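PDB 4BQH: Udp-n-acetylglucosamine pyrophosphorylase from Trypanosoma brucei, which probably catalyses the transfer of a uridylyl group from UTP to N-acetylglucosamine 1-phosphate, giving UDP-N-acetylglucosamine and diphosphate. Local coordinates for residues A95-I98 and K99-A103; E102-G105 and Y106-I109; Q427-R430 and D431-F434. All coordinates share one frame; numbering follows the deposited sequence.

Contact 1: residues A95-I98 and K99-A103; sequences AKRI and KNLEA
Lys96 and Asn100, one turn apart on an alpha helix, are joined by their side chains: Lys96 NZ gives a hydrogen bond of 2.9 Å to Asn100 OD1. The ammonium group lies in the plane of the amide and uses a lone pair of OD1. It gets there because the otherwise extended lysine chain bends only at its last torsion (chi4 -66°), which folds NZ back onto the amide. Lys96 CG also passes 3.5 Å from OD1, so the oxygen is approached by both the base and the end of the chain. On the neighbouring side of the helix Arg97 and Leu101 run side by side in the same direction, with Arg97 CG 4.1 Å from Leu101 CD1. Beneath both pairs run the regular backbone bonds, from Lys99 N to Ala95 O at 3.0 Å through to Glu102 N to Ile98 O at 2.9 Å. Farther out, the Arg97 guanidinium makes a cation-pi contact with Phe83, whose side chain also meets Ile98 and Leu101, while Tyr296 of helix 291-300 touches Arg97. This is the i to i+4 pairing of an amphipathic surface helix, polar partners on one side and a hydrophobic stripe against strand 83-84 on another.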
ATOM      1  N   ALA A  95       2.520 -11.296  24.506  1.00 17.20           N
ATOM      2  CA  ALA A  95       1.871 -12.362  23.754  1.00 17.05           C
ATOM      3  C   ALA A  95       0.345 -12.364  23.907  1.00 16.23           C
ATOM      4  O   ALA A  95      -0.372 -12.526  22.916  1.00 16.02           O
ATOM      5  CB  ALA A  95       2.460 -13.718  24.143  1.00 17.93           C
ATOM      6  N   LYS A  96      -0.149 -12.183  25.129  1.00 16.39           N
ATOM      7  CA  LYS A  96      -1.596 -12.204  25.364  1.00 16.85           C
ATOM      8  C   LYS A  96      -2.286 -11.038  24.647  1.00 15.30           C
ATOM      9  O   LYS A  96      -3.323 -11.214  24.023  1.00 14.14           O
ATOM     10  CB  LYS A  96      -1.929 -12.159  26.846  1.00 19.99           C
ATOM     11  CG  LYS A  96      -3.421 -12.352  27.116  1.00 22.64           C
ATOM     12  CD  LYS A  96      -3.738 -12.391  28.605  1.00 26.10           C
ATOM     13  CE  LYS A  96      -5.180 -12.833  28.846  1.00 27.75           C
ATOM     14  NZ  LYS A  96      -6.184 -11.847  28.343  1.00 27.45           N
ATOM     15  N   ARG A  97      -1.693  -9.857  24.755  1.00 13.99           N
ATOM     16  CA  ARG A  97      -2.268  -8.654  24.137  1.00 12.90           C
ATOM     17  C   ARG A  97      -2.343  -8.836  22.627  1.00 12.48           C
ATOM     18  O   ARG A  97      -3.357  -8.495  22.016  1.00 11.98           O
ATOM     19  CB  ARG A  97      -1.438  -7.411  24.469  1.00 12.55           C
ATOM     20  CG  ARG A  97      -2.023  -6.138  23.847  1.00 12.25           C
ATOM     21  CD  ARG A  97      -1.211  -4.932  24.244  1.00 11.65           C
ATOM     22  NE  ARG A  97      -1.674  -3.726  23.571  1.00 11.26           N
ATOM     23  CZ  ARG A  97      -0.987  -2.592  23.528  1.00 11.23           C
ATOM     24  NH1 ARG A  97       0.204  -2.502  24.116  1.00 11.51           N
ATOM     25  NH2 ARG A  97      -1.487  -1.557  22.887  1.00 10.97           N
ATOM     26  N   ILE A  98      -1.266  -9.366  22.036  1.00 12.65           N
ATOM     27  CA  ILE A  98      -1.243  -9.638  20.591  1.00 13.04           C
ATOM     28  C   ILE A  98      -2.340 -10.630  20.184  1.00 13.24           C
ATOM     29  O   ILE A  98      -3.066 -10.410  19.215  1.00 12.87           O
ATOM     30  CB  ILE A  98       0.147 -10.148  20.130  1.00 13.14           C
ATOM     31  CG1 ILE A  98       1.159  -8.993  20.176  1.00 13.37           C
ATOM     32  CG2 ILE A  98       0.072 -10.722  18.719  1.00 14.20           C
ATOM     33  CD1 ILE A  98       2.628  -9.422  20.207  1.00 13.84           C
ATOM     34  N   LYS A  99      -2.466 -11.725  20.930  1.00 13.80           N
ATOM     35  CA  LYS A  99      -3.493 -12.717  20.652  1.00 14.97           C
ATOM     36  C   LYS A  99      -4.899 -12.126  20.796  1.00 14.21           C
ATOM     37  O   LYS A  99      -5.812 -12.433  19.994  1.00 14.17           O
ATOM     38  CB  LYS A  99      -3.340 -13.913  21.611  1.00 17.67           C
ATOM     39  CG  LYS A  99      -4.249 -15.100  21.295  1.00 21.77           C
ATOM     40  CD  LYS A  99      -3.839 -16.352  22.081  1.00 26.52           C
ATOM     41  CE  LYS A  99      -2.487 -16.896  21.589  1.00 29.00           C
ATOM     42  NZ  LYS A  99      -2.224 -18.275  22.093  1.00 31.88           N
ATOM     43  N   ASN A 100      -5.085 -11.278  21.801  1.00 12.89           N
ATOM     44  CA  ASN A 100      -6.395 -10.681  21.995  1.00 12.76           C
ATOM     45  C   ASN A 100      -6.754  -9.675  20.882  1.00 12.21           C
ATOM     46  O   ASN A 100      -7.906  -9.626  20.440  1.00 12.06           O
ATOM     47  CB  ASN A 100      -6.493 -10.039  23.364  1.00 13.81           C
ATOM     48  CG  ASN A 100      -6.565 -11.065  24.485  1.00 14.98           C
ATOM     49  OD1 ASN A 100      -6.227 -10.764  25.632  1.00 17.56           O
ATOM     50  ND2 ASN A 100      -7.014 -12.269  24.159  1.00 15.64           N
ATOM     51  N   LEU A 101      -5.768  -8.903  20.436  1.00 11.00           N
ATOM     52  CA  LEU A 101      -5.988  -7.955  19.336  1.00 10.72           C
ATOM     53  C   LEU A 101      -6.291  -8.719  18.045  1.00 10.64           C
ATOM     54  O   LEU A 101      -7.129  -8.310  17.243  1.00 10.41           O
ATOM     55  CB  LEU A 101      -4.755  -7.055  19.146  1.00 10.63           C
ATOM     56  CG  LEU A 101      -4.539  -5.988  20.239  1.00 10.42           C
ATOM     57  CD1 LEU A 101      -3.192  -5.309  20.026  1.00 10.87           C
ATOM     58  CD2 LEU A 101      -5.640  -4.925  20.256  1.00 10.47           C
ATOM     59  N   GLU A 102      -5.567  -9.814  17.845  1.00 11.02           N
ATOM     60  CA  GLU A 102      -5.754 -10.652  16.669  1.00 12.21           C
ATOM     61  C   GLU A 102      -7.201 -11.174  16.569  1.00 11.87           C
ATOM     62  O   GLU A 102      -7.808 -11.153  15.494  1.00 11.31           O
ATOM     63  CB  GLU A 102      -4.743 -11.807  16.690  1.00 13.95           C
ATOM     64  CG  GLU A 102      -4.943 -12.803  15.565  1.00 16.29           C
ATOM     65  CD  GLU A 102      -3.996 -13.986  15.665  1.00 20.14           C
ATOM     66  OE1 GLU A 102      -4.219 -14.876  16.523  1.00 24.01           O
ATOM     67  OE2 GLU A 102      -3.032 -14.024  14.894  1.00 22.47           O
ATOM     68  N   ALA A 103      -7.745 -11.637  17.695  1.00 12.12           N
ATOM     69  CA  ALA A 103      -9.142 -12.104  17.734  1.00 11.76           C
ATOM     70  C   ALA A 103     -10.135 -10.989  17.352  1.00 11.89           C
ATOM     71  O   ALA A 103     -11.105 -11.227  16.591  1.00 11.58           O
ATOM     72  CB  ALA A 103      -9.474 -12.651  19.107  1.00 13.15           C
TER

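Contact 2: residues E102-G105 and Y106-I109; sequences EAVG and YKAI
Glu102 and Tyr106 lie side by side, one helical turn apart, pointing the same way, and a water joins their ends. That water donates to Glu102 OE2 at 3.0 Å and sits 2.6 Å from Tyr106 OH, near the plane of the phenol ring and at its edge. The phenol oxygen has a second partner, a hydrogen bond with Arg158 NH1 of helix 147-166, so the water and the arginine together hold the far end of the ring. Below the polar ends the contact is apolar: Glu102 CG lies 3.6 Å from Tyr106 CE2, and the carboxylate plane is turned 48° from that of the ring. The extended glutamate, with CG anti to the backbone N (chi1 175°), carries its carboxylate along the ring to the water. In the backbone every carbonyl from Glu102 to Gly105 accepts an i+4 amide, from Tyr106 N to Glu102 O at 2.9 Å to Ile109 N to Gly105 O at 3.0 Å. Lys107 lies alongside Val104, its NZ 4.1 Å from Val104 CG1. Tyr106 and Ile109 reach helix 147-166, Val104 and Ala108 meet helix 291-300, and Ala108 and Ile109 touch Ile114. Such a helix, packed on two others and leading into strand 114-119 of a mixed sheet, belongs to the layered alpha/beta architecture of the GT-A clan.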
ATOM      1  N   GLU A 102      -5.567  -9.814  17.845  1.00 11.02           N
ATOM      2  CA  GLU A 102      -5.754 -10.652  16.669  1.00 12.21           C
ATOM      3  C   GLU A 102      -7.201 -11.174  16.569  1.00 11.87           C
ATOM      4  O   GLU A 102      -7.808 -11.153  15.494  1.00 11.31           O
ATOM      5  CB  GLU A 102      -4.743 -11.807  16.690  1.00 13.95           C
ATOM      6  CG  GLU A 102      -4.943 -12.803  15.565  1.00 16.29           C
ATOM      7  CD  GLU A 102      -3.996 -13.986  15.665  1.00 20.14           C
ATOM      8  OE1 GLU A 102      -4.219 -14.876  16.523  1.00 24.01           O
ATOM      9  OE2 GLU A 102      -3.032 -14.024  14.894  1.00 22.47           O
ATOM     10  N   ALA A 103      -7.745 -11.637  17.695  1.00 12.12           N
ATOM     11  CA  ALA A 103      -9.142 -12.104  17.734  1.00 11.76           C
ATOM     12  C   ALA A 103     -10.135 -10.989  17.352  1.00 11.89           C
ATOM     13  O   ALA A 103     -11.105 -11.227  16.591  1.00 11.58           O
ATOM     14  CB  ALA A 103      -9.474 -12.651  19.107  1.00 13.15           C
ATOM     15  N   VAL A 104      -9.886  -9.774  17.844  1.00 10.79           N
ATOM     16  CA  VAL A 104     -10.716  -8.614  17.483  1.00 10.91           C
ATOM     17  C   VAL A 104     -10.660  -8.360  15.968  1.00 10.50           C
ATOM     18  O   VAL A 104     -11.677  -8.098  15.331  1.00 10.20           O
ATOM     19  CB  VAL A 104     -10.295  -7.338  18.254  1.00 10.98           C
ATOM     20  CG1 VAL A 104     -11.069  -6.111  17.772  1.00 11.44           C
ATOM     21  CG2 VAL A 104     -10.520  -7.532  19.751  1.00 11.03           C
ATOM     22  N   GLY A 105      -9.450  -8.406  15.424  1.00 10.46           N
ATOM     23  CA  GLY A 105      -9.269  -8.214  13.983  1.00 10.27           C
ATOM     24  C   GLY A 105     -10.003  -9.267  13.169  1.00 10.33           C
ATOM     25  O   GLY A 105     -10.633  -8.951  12.157  1.00 10.32           O
ATOM     26  N   TYR A 106      -9.925 -10.525  13.585  1.00 10.21           N
ATOM     27  CA  TYR A 106     -10.652 -11.571  12.865  1.00 10.42           C
ATOM     28  C   TYR A 106     -12.178 -11.410  12.899  1.00 10.69           C
ATOM     29  O   TYR A 106     -12.861 -11.738  11.919  1.00 10.35           O
ATOM     30  CB  TYR A 106     -10.225 -12.979  13.303  1.00 10.68           C
ATOM     31  CG  TYR A 106      -8.934 -13.460  12.664  1.00 10.59           C
ATOM     32  CD1 TYR A 106      -8.790 -13.517  11.270  1.00 10.97           C
ATOM     33  CD2 TYR A 106      -7.866 -13.872  13.448  1.00 11.48           C
ATOM     34  CE1 TYR A 106      -7.608 -13.960  10.685  1.00 11.52           C
ATOM     35  CE2 TYR A 106      -6.674 -14.327  12.864  1.00 11.78           C
ATOM     36  CZ  TYR A 106      -6.560 -14.366  11.488  1.00 12.14           C
ATOM     37  OH  TYR A 106      -5.371 -14.822  10.911  1.00 12.86           O
ATOM     38  N   LYS A 107     -12.721 -10.920  14.011  1.00 11.41           N
ATOM     39  CA  LYS A 107     -14.166 -10.681  14.071  1.00 12.16           C
ATOM     40  C   LYS A 107     -14.534  -9.618  13.022  1.00 11.55           C
ATOM     41  O   LYS A 107     -15.564  -9.739  12.337  1.00 11.80           O
ATOM     42  CB  LYS A 107     -14.597 -10.274  15.499  1.00 14.92           C
ATOM     43  CG  LYS A 107     -15.974  -9.641  15.650  1.00 18.13           C
ATOM     44  CD  LYS A 107     -16.238  -8.997  17.038  1.00 22.52           C
ATOM     45  CE  LYS A 107     -14.964  -8.499  17.767  1.00 24.94           C
ATOM     46  NZ  LYS A 107     -15.011  -7.158  18.465  1.00 24.55           N
ATOM     47  N   ALA A 108     -13.711  -8.585  12.889  1.00 10.49           N
ATOM     48  CA  ALA A 108     -14.011  -7.527  11.911  1.00 10.35           C
ATOM     49  C   ALA A 108     -13.908  -8.046  10.475  1.00  9.92           C
ATOM     50  O   ALA A 108     -14.662  -7.636   9.607  1.00  9.84           O
ATOM     51  CB  ALA A 108     -13.079  -6.320  12.126  1.00 10.00           C
ATOM     52  N   ILE A 109     -12.933  -8.908  10.204  1.00  9.71           N
ATOM     53  CA  ILE A 109     -12.840  -9.537   8.879  1.00  9.76           C
ATOM     54  C   ILE A 109     -14.116 -10.355   8.578  1.00 10.26           C
ATOM     55  O   ILE A 109     -14.704 -10.235   7.482  1.00 10.18           O
ATOM     56  CB  ILE A 109     -11.544 -10.384   8.755  1.00  9.66           C
ATOM     57  CG1 ILE A 109     -10.339  -9.434   8.715  1.00 10.01           C
ATOM     58  CG2 ILE A 109     -11.567 -11.230   7.484  1.00 10.28           C
ATOM     59  CD1 ILE A 109      -9.017 -10.158   8.932  1.00 10.01           C
TER
HETATM   60  O   HOH W   1      -3.665 -15.853  12.596  1.00 25.85           O

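Contact 3: residues Q427-R430 and D431-F434; sequences QVDR and DDEF
The short helix 430-433, reached from strand 423-427 of the central sheet through the short link Val428-Asp429, begins with a tight turn in which Asp429 and Arg430 offer their carbonyls to the residues that follow. Asp432 N donates to Asp429 O at 2.9 Å, and Glu433 N to Arg430 O at 3.0 Å; both are i+3 bonds, as in a 3-10 turn, and both donors stand above the plane of their carbonyl. Arg430 O takes a second donor, Phe434 N at 2.9 Å, which does lie in the carbonyl plane, so one oxygen grips two successive amides as the chain leaves the helix.

At the start of the turn a water bridges side chain and backbone: it donates to Asp429 OD1 at 2.7 Å and accepts from Asp431 N at 3.0 Å. The other oxygen of that carboxylate, Asp429 OD2, comes to 3.5 Å from Asp432 OD2, with the two carboxylate planes 35° apart. Arg430 and Phe434 point the same way, and Arg430 CG meets the edge of the phenyl ring in its plane, 4.0 Å from CD2; the guanidinium is turned 72° from the ring. Val428 CG2 packs on Glu433 CG at 3.7 Å, the side chains crossing at about a right angle; the bend at chi2 (-96°) then turns the carboxylate, whose OE1 is salt-bridged to Lys307.

The carboxylates of Asp429 and Asp432, so close together, would probably repel each other, but each is salt-bridged to an arginine, Asp429 to Arg91 and Asp432 to Arg461. Arg430 and Asp431 are paired with Glu316 and Arg312. The chemistry is thus that of several separate charge pairs, which tie a weakly bonded helix by its side chains to surrounding parts of the fold.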
ATOM      1  N   GLN A 427       4.858  -0.142  15.691  1.00 10.13           N
ATOM      2  CA  GLN A 427       6.243  -0.378  15.274  1.00 10.13           C
ATOM      3  C   GLN A 427       6.404  -1.892  15.095  1.00  9.96           C
ATOM      4  O   GLN A 427       6.213  -2.635  16.040  1.00 10.13           O
ATOM      5  CB  GLN A 427       7.223   0.169  16.317  1.00 10.70           C
ATOM      6  CG  GLN A 427       8.708  -0.014  15.955  1.00 11.52           C
ATOM      7  CD  GLN A 427       9.352   1.240  15.369  1.00 12.43           C
ATOM      8  OE1 GLN A 427       8.841   1.835  14.414  1.00 13.21           O
ATOM      9  NE2 GLN A 427      10.491   1.639  15.941  1.00 12.24           N
ATOM     10  N   VAL A 428       6.753  -2.314  13.883  1.00  9.75           N
ATOM     11  CA  VAL A 428       6.792  -3.733  13.517  1.00  9.97           C
ATOM     12  C   VAL A 428       8.208  -4.148  13.092  1.00 10.10           C
ATOM     13  O   VAL A 428       9.076  -3.311  12.873  1.00  9.38           O
ATOM     14  CB  VAL A 428       5.767  -4.099  12.401  1.00 10.44           C
ATOM     15  CG1 VAL A 428       4.341  -3.826  12.856  1.00 10.58           C
ATOM     16  CG2 VAL A 428       6.066  -3.364  11.082  1.00 10.76           C
ATOM     17  N   ASP A 429       8.385  -5.461  12.973  1.00 11.08           N
ATOM     18  CA  ASP A 429       9.625  -6.103  12.610  1.00 12.53           C
ATOM     19  C   ASP A 429       9.826  -6.018  11.089  1.00 11.76           C
ATOM     20  O   ASP A 429       9.121  -6.686  10.339  1.00 11.33           O
ATOM     21  CB  ASP A 429       9.486  -7.569  13.078  1.00 14.77           C
ATOM     22  CG  ASP A 429      10.801  -8.290  13.198  1.00 17.57           C
ATOM     23  OD1 ASP A 429      11.660  -8.122  12.296  1.00 18.51           O
ATOM     24  OD2 ASP A 429      10.940  -9.068  14.201  1.00 19.55           O
ATOM     25  N   ARG A 430      10.809  -5.239  10.637  1.00 11.63           N
ATOM     26  CA  ARG A 430      10.982  -4.952   9.209  1.00 12.31           C
ATOM     27  C   ARG A 430      11.111  -6.238   8.402  1.00 13.02           C
ATOM     28  O   ARG A 430      10.517  -6.393   7.345  1.00 13.45           O
ATOM     29  CB  ARG A 430      12.212  -4.060   8.965  1.00 12.77           C
ATOM     30  CG  ARG A 430      12.412  -3.696   7.491  1.00 13.57           C
ATOM     31  CD  ARG A 430      13.756  -3.010   7.261  1.00 14.63           C
ATOM     32  NE  ARG A 430      13.869  -1.763   8.016  1.00 14.81           N
ATOM     33  CZ  ARG A 430      14.109  -0.560   7.476  1.00 15.71           C
ATOM     34  NH1 ARG A 430      14.238  -0.411   6.161  1.00 14.81           N
ATOM     35  NH2 ARG A 430      14.210   0.503   8.269  1.00 15.82           N
ATOM     36  N   ASP A 431      11.892  -7.163   8.934  1.00 13.60           N
ATOM     37  CA  ASP A 431      12.185  -8.366   8.188  1.00 15.02           C
ATOM     38  C   ASP A 431      10.991  -9.316   8.083  1.00 14.71           C
ATOM     39  O   ASP A 431      11.049 -10.268   7.309  1.00 15.08           O
ATOM     40  CB  ASP A 431      13.431  -9.041   8.754  1.00 17.01           C
ATOM     41  CG  ASP A 431      14.712  -8.275   8.417  1.00 19.30           C
ATOM     42  OD1 ASP A 431      14.664  -7.135   7.913  1.00 21.48           O
ATOM     43  OD2 ASP A 431      15.789  -8.829   8.645  1.00 22.99           O
ATOM     44  N   ASP A 432       9.915  -9.040   8.824  1.00 14.00           N
ATOM     45  CA  ASP A 432       8.682  -9.811   8.727  1.00 14.00           C
ATOM     46  C   ASP A 432       7.626  -9.099   7.863  1.00 13.61           C
ATOM     47  O   ASP A 432       6.631  -9.714   7.458  1.00 13.35           O
ATOM     48  CB  ASP A 432       8.083 -10.062  10.130  1.00 16.16           C
ATOM     49  CG  ASP A 432       8.907 -11.035  10.969  1.00 19.87           C
ATOM     50  OD1 ASP A 432       9.664 -11.863  10.394  1.00 21.67           O
ATOM     51  OD2 ASP A 432       8.765 -10.988  12.215  1.00 20.71           O
ATOM     52  N   GLU A 433       7.841  -7.812   7.581  1.00 11.73           N
ATOM     53  CA  GLU A 433       6.753  -6.946   7.164  1.00 12.47           C
ATOM     54  C   GLU A 433       7.049  -6.083   5.938  1.00 11.90           C
ATOM     55  O   GLU A 433       6.133  -5.556   5.347  1.00 11.96           O
ATOM     56  CB  GLU A 433       6.363  -6.028   8.335  1.00 13.08           C
ATOM     57  CG  GLU A 433       5.765  -6.734   9.549  1.00 14.40           C
ATOM     58  CD  GLU A 433       4.241  -6.743   9.547  1.00 16.46           C
ATOM     59  OE1 GLU A 433       3.640  -5.916   8.859  1.00 15.66           O
ATOM     60  OE2 GLU A 433       3.646  -7.571  10.263  1.00 18.64           O
ATOM     61  N   PHE A 434       8.316  -5.942   5.552  1.00 11.90           N
ATOM     62  CA  PHE A 434       8.660  -4.949   4.541  1.00 12.36           C
ATOM     63  C   PHE A 434       9.821  -5.425   3.667  1.00 12.30           C
ATOM     64  O   PHE A 434      10.965  -5.387   4.107  1.00 13.39           O
ATOM     65  CB  PHE A 434       9.014  -3.627   5.263  1.00 12.63           C
ATOM     66  CG  PHE A 434       9.370  -2.476   4.340  1.00 13.08           C
ATOM     67  CD1 PHE A 434       8.422  -1.918   3.490  1.00 12.88           C
ATOM     68  CD2 PHE A 434      10.664  -1.951   4.346  1.00 13.41           C
ATOM     69  CE1 PHE A 434       8.771  -0.873   2.634  1.00 13.27           C
ATOM     70  CE2 PHE A 434      11.016  -0.880   3.528  1.00 13.56           C
ATOM     71  CZ  PHE A 434      10.063  -0.330   2.677  1.00 13.84           C
TER
HETATM   72  O   HOH W   2      13.690  -6.736  11.268  1.00 22.25           O

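Overall arrangement
Contacts 1 and 2 follow each other on helix 95-110, sharing Glu102 and Ala103, with centres 10 Å apart; contact 3 comes some 320 residues later, starting on the last residue of strand 423-427. Its centre lies 18 Å from that of contact 1 and 20 Å from that of contact 2, and it touches neither, the nearest atoms being about 9 and 10 Å away. The link is indirect: Phe83, against which contact 1 packs, is backbone-bonded to Gln427, and strand 83-84 runs parallel to strand 423-427 in the mixed sheet. Helix 95-110 in turn leads into strand 114-119 of that sheet, so distant parts of the sequence converge on one alpha/beta core.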